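Local coordinates for flagella basal body P-ring formation protein FlgA (Salmonella typhimurium, PDB 3TEE), which takes part in assembly of the flagellar P-ring in the periplasm, probably as a chaperone or modulator of its formation, at residues V22-S28 and Y65-Q71. Sequence-based numbering, arbitrary orientation.
Sequences VVVTLRS and YLQVNVQ
In the N-terminal antiparallel sheet of FlgA, strand 21-26 pairs with the long strand 62-79, whose other side bonds to strand 53-59, a pairing that illustrates how a ladder ends when one strand turns into loop. V23 with Q71 and T25 with N69 are hydrogen-bonded pairs; T25 N gives to N69 O at 2.9 Å, and N69 N returns to T25 O at 2.8 Å. V24 and L26 face V70 and V68 in the non-hydrogen-bonded pairs. Beyond L26 the pattern changes: Q67 O accepts from R27 N at 2.7 Å and less straightly from S28 N at 3.2 Å, both donors tilted to the same side of its carbonyl plane. With S28 OG between its own backbone N and carbonyl carbon (chi1 49°), the hydroxyl comes to Q67 N at 2.9 Å in a nearly straight bond, taking the place of a main-chain acceptor. On the face of V24, L26, V68 and V70, L26 CD1 lies 4.0 Å from V68 CG1, and neighbouring V22 brings CG1 to 3.8 Å from V70 CG1. Beside N69, the R27 chain, bent at chi3 (-53°), lays CD 3.9 Å from N69 CB, and a water in the guanidinium plane links NH2 to V68 O. The sheet thus has one apolar face, backed at its V22-V24 end by helix 2-14, and another mostly polar (T25, N69, Q71, with V23 among them), while a serine hydroxyl extends the ladder past the strand's end.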
ATOM      1  N   VAL A  22       3.439  21.901   9.865  1.00 28.37           N
ATOM      2  CA  VAL A  22       4.018  20.996  10.855  1.00 27.35           C
ATOM      3  C   VAL A  22       4.339  21.774  12.121  1.00 30.29           C
ATOM      4  O   VAL A  22       5.161  22.704  12.095  1.00 29.76           O
ATOM      5  CB  VAL A  22       5.277  20.269  10.292  1.00 29.41           C
ATOM      6  CG1 VAL A  22       5.908  19.357  11.359  1.00 29.25           C
ATOM      7  CG2 VAL A  22       4.952  19.493   9.021  1.00 28.67           C
ATOM      8  N   VAL A  23       3.694  21.373  13.231  1.00 27.02           N
ATOM      9  CA  VAL A  23       3.858  22.013  14.532  1.00 28.17           C
ATOM     10  C   VAL A  23       4.409  20.992  15.496  1.00 30.98           C
ATOM     11  O   VAL A  23       3.819  19.923  15.664  1.00 31.48           O
ATOM     12  CB  VAL A  23       2.530  22.644  15.051  1.00 32.07           C
ATOM     13  CG1 VAL A  23       2.718  23.259  16.451  1.00 31.73           C
ATOM     14  CG2 VAL A  23       1.991  23.688  14.056  1.00 31.74           C
ATOM     15  N   VAL A  24       5.537  21.325  16.115  1.00 27.69           N
ATOM     16  CA  VAL A  24       6.232  20.429  17.040  1.00 27.37           C
ATOM     17  C   VAL A  24       6.136  20.948  18.469  1.00 33.17           C
ATOM     18  O   VAL A  24       6.427  22.116  18.732  1.00 32.41           O
ATOM     19  CB  VAL A  24       7.704  20.161  16.590  1.00 31.31           C
ATOM     20  CG1 VAL A  24       8.425  19.199  17.556  1.00 31.60           C
ATOM     21  CG2 VAL A  24       7.757  19.611  15.161  1.00 30.83           C
ATOM     22  N   THR A  25       5.768  20.062  19.388  1.00 30.69           N
ATOM     23  CA  THR A  25       5.702  20.388  20.822  1.00 30.65           C
ATOM     24  C   THR A  25       6.548  19.394  21.600  1.00 33.07           C
ATOM     25  O   THR A  25       6.353  18.181  21.455  1.00 31.43           O
ATOM     26  CB  THR A  25       4.235  20.353  21.312  1.00 39.58           C
ATOM     27  OG1 THR A  25       3.446  21.163  20.432  1.00 41.16           O
ATOM     28  CG2 THR A  25       4.093  20.891  22.749  1.00 44.04           C
ATOM     29  N   LEU A  26       7.449  19.891  22.454  1.00 33.32           N
ATOM     30  CA  LEU A  26       8.258  18.997  23.303  1.00 36.41           C
ATOM     31  C   LEU A  26       7.415  18.443  24.479  1.00 42.43           C
ATOM     32  O   LEU A  26       6.774  19.222  25.171  1.00 43.40           O
ATOM     33  CB  LEU A  26       9.493  19.740  23.820  1.00 37.76           C
ATOM     34  CG  LEU A  26      10.484  18.885  24.604  1.00 45.29           C
ATOM     35  CD1 LEU A  26      11.418  18.102  23.658  1.00 45.40           C
ATOM     36  CD2 LEU A  26      11.270  19.744  25.577  1.00 51.41           C
ATOM     37  N   ARG A  27       7.376  17.119  24.665  1.00 40.95           N
ATOM     38  CA  ARG A  27       6.607  16.463  25.742  1.00 42.65           C
ATOM     39  C   ARG A  27       7.516  16.009  26.892  1.00 50.75           C
ATOM     40  O   ARG A  27       7.027  15.767  28.003  1.00 51.91           O
ATOM     41  CB  ARG A  27       5.814  15.250  25.221  1.00 42.06           C
ATOM     42  CG  ARG A  27       4.869  15.556  24.060  1.00 52.85           C
ATOM     43  CD  ARG A  27       3.801  14.493  23.873  1.00 64.65           C
ATOM     44  NE  ARG A  27       4.328  13.130  23.754  1.00 70.74           N
ATOM     45  CZ  ARG A  27       3.970  12.117  24.540  1.00 86.89           C
ATOM     46  NH1 ARG A  27       3.090  12.301  25.517  1.00 77.34           N
ATOM     47  NH2 ARG A  27       4.494  10.914  24.359  1.00 74.73           N
ATOM     48  N   SER A  28       8.821  15.840  26.624  1.00 46.30           N
ATOM     49  CA  SER A  28       9.754  15.418  27.677  1.00 47.04           C
ATOM     50  C   SER A  28      10.319  16.637  28.431  1.00 52.49           C
ATOM     51  O   SER A  28      10.167  17.778  27.979  1.00 51.06           O
ATOM     52  CB  SER A  28      10.858  14.521  27.113  1.00 47.69           C
ATOM     53  OG  SER A  28      11.436  15.085  25.952  1.00 43.85           O
ATOM     54  N   TYR A  65      16.953  11.240  24.553  1.00 35.20           N
ATOM     55  CA  TYR A  65      15.735  10.637  24.015  1.00 36.47           C
ATOM     56  C   TYR A  65      14.640  11.661  24.256  1.00 40.58           C
ATOM     57  O   TYR A  65      14.204  11.845  25.400  1.00 42.37           O
ATOM     58  CB  TYR A  65      15.366   9.311  24.715  1.00 41.04           C
ATOM     59  CG  TYR A  65      16.329   8.154  24.570  1.00 47.41           C
ATOM     60  CD1 TYR A  65      17.083   7.987  23.409  1.00 50.34           C
ATOM     61  CD2 TYR A  65      16.408   7.162  25.543  1.00 49.99           C
ATOM     62  CE1 TYR A  65      17.942   6.894  23.252  1.00 50.91           C
ATOM     63  CE2 TYR A  65      17.236   6.051  25.383  1.00 52.03           C
ATOM     64  CZ  TYR A  65      18.011   5.928  24.241  1.00 60.75           C
ATOM     65  OH  TYR A  65      18.850   4.848  24.099  1.00 66.50           O
ATOM     66  N   LEU A  66      14.247  12.381  23.212  1.00 33.55           N
ATOM     67  CA  LEU A  66      13.227  13.407  23.349  1.00 33.17           C
ATOM     68  C   LEU A  66      11.861  12.862  22.989  1.00 38.46           C
ATOM     69  O   LEU A  66      11.740  12.036  22.085  1.00 38.54           O
ATOM     70  CB  LEU A  66      13.548  14.658  22.492  1.00 32.58           C
ATOM     71  CG  LEU A  66      14.970  15.248  22.585  1.00 35.51           C
ATOM     72  CD1 LEU A  66      15.103  16.429  21.654  1.00 34.35           C
ATOM     73  CD2 LEU A  66      15.341  15.671  24.039  1.00 38.14           C
ATOM     74  N   GLN A  67      10.833  13.307  23.706  1.00 35.07           N
ATOM     75  CA  GLN A  67       9.469  12.917  23.377  1.00 34.63           C
ATOM     76  C   GLN A  67       8.826  14.166  22.830  1.00 36.91           C
ATOM     77  O   GLN A  67       8.879  15.222  23.463  1.00 36.20           O
ATOM     78  CB  GLN A  67       8.691  12.404  24.597  1.00 37.33           C
ATOM     79  CG  GLN A  67       9.233  11.097  25.192  1.00 53.90           C
ATOM     80  CD  GLN A  67       8.390  10.694  26.376  1.00 70.61           C
ATOM     81  OE1 GLN A  67       8.294  11.412  27.384  1.00 65.05           O
ATOM     82  NE2 GLN A  67       7.692   9.580  26.237  1.00 59.61           N
ATOM     83  N   VAL A  68       8.309  14.079  21.605  1.00 32.42           N
ATOM     84  CA  VAL A  68       7.696  15.246  20.972  1.00 30.96           C
ATOM     85  C   VAL A  68       6.322  14.857  20.427  1.00 32.91           C
ATOM     86  O   VAL A  68       6.075  13.699  20.116  1.00 32.27           O
ATOM     87  CB  VAL A  68       8.560  15.908  19.843  1.00 35.15           C
ATOM     88  CG1 VAL A  68       9.939  16.352  20.341  1.00 35.69           C
ATOM     89  CG2 VAL A  68       8.691  14.993  18.628  1.00 35.32           C
ATOM     90  N   ASN A  69       5.470  15.836  20.278  1.00 30.91           N
ATOM     91  CA  ASN A  69       4.196  15.668  19.604  1.00 31.08           C
ATOM     92  C   ASN A  69       4.323  16.466  18.288  1.00 33.22           C
ATOM     93  O   ASN A  69       4.706  17.634  18.296  1.00 32.40           O
ATOM     94  CB  ASN A  69       3.021  16.177  20.441  1.00 31.34           C
ATOM     95  CG  ASN A  69       1.720  16.068  19.658  1.00 39.07           C
ATOM     96  OD1 ASN A  69       1.258  17.029  19.058  1.00 35.64           O
ATOM     97  ND2 ASN A  69       1.205  14.864  19.503  1.00 35.13           N
ATOM     98  N   VAL A  70       4.035  15.815  17.178  1.00 28.95           N
ATOM     99  CA  VAL A  70       4.126  16.459  15.865  1.00 28.45           C
ATOM    100  C   VAL A  70       2.731  16.525  15.240  1.00 30.78           C
ATOM    101  O   VAL A  70       2.155  15.507  14.880  1.00 31.67           O
ATOM    102  CB  VAL A  70       5.137  15.737  14.943  1.00 30.70           C
ATOM    103  CG1 VAL A  70       5.221  16.400  13.563  1.00 28.87           C
ATOM    104  CG2 VAL A  70       6.516  15.629  15.597  1.00 30.48           C
ATOM    105  N   GLN A  71       2.207  17.728  15.112  1.00 29.36           N
ATOM    106  CA  GLN A  71       0.922  17.940  14.426  1.00 28.92           C
ATOM    107  C   GLN A  71       1.253  18.159  12.955  1.00 32.90           C
ATOM    108  O   GLN A  71       2.047  19.047  12.638  1.00 31.31           O
ATOM    109  CB  GLN A  71       0.200  19.171  14.989  1.00 30.13           C
ATOM    110  CG  GLN A  71      -0.139  19.077  16.475  1.00 36.43           C
ATOM    111  CD  GLN A  71      -0.944  20.258  16.971  1.00 52.32           C
ATOM    112  OE1 GLN A  71      -1.028  21.315  16.337  1.00 38.65           O
ATOM    113  NE2 GLN A  71      -1.607  20.083  18.102  1.00 56.31           N
TER
HETATM  114  O   HOH W   1       2.560  19.752  18.463  1.00 37.22           O
HETATM  115  O   HOH W   2       6.219  11.562  22.366  1.00 43.85           O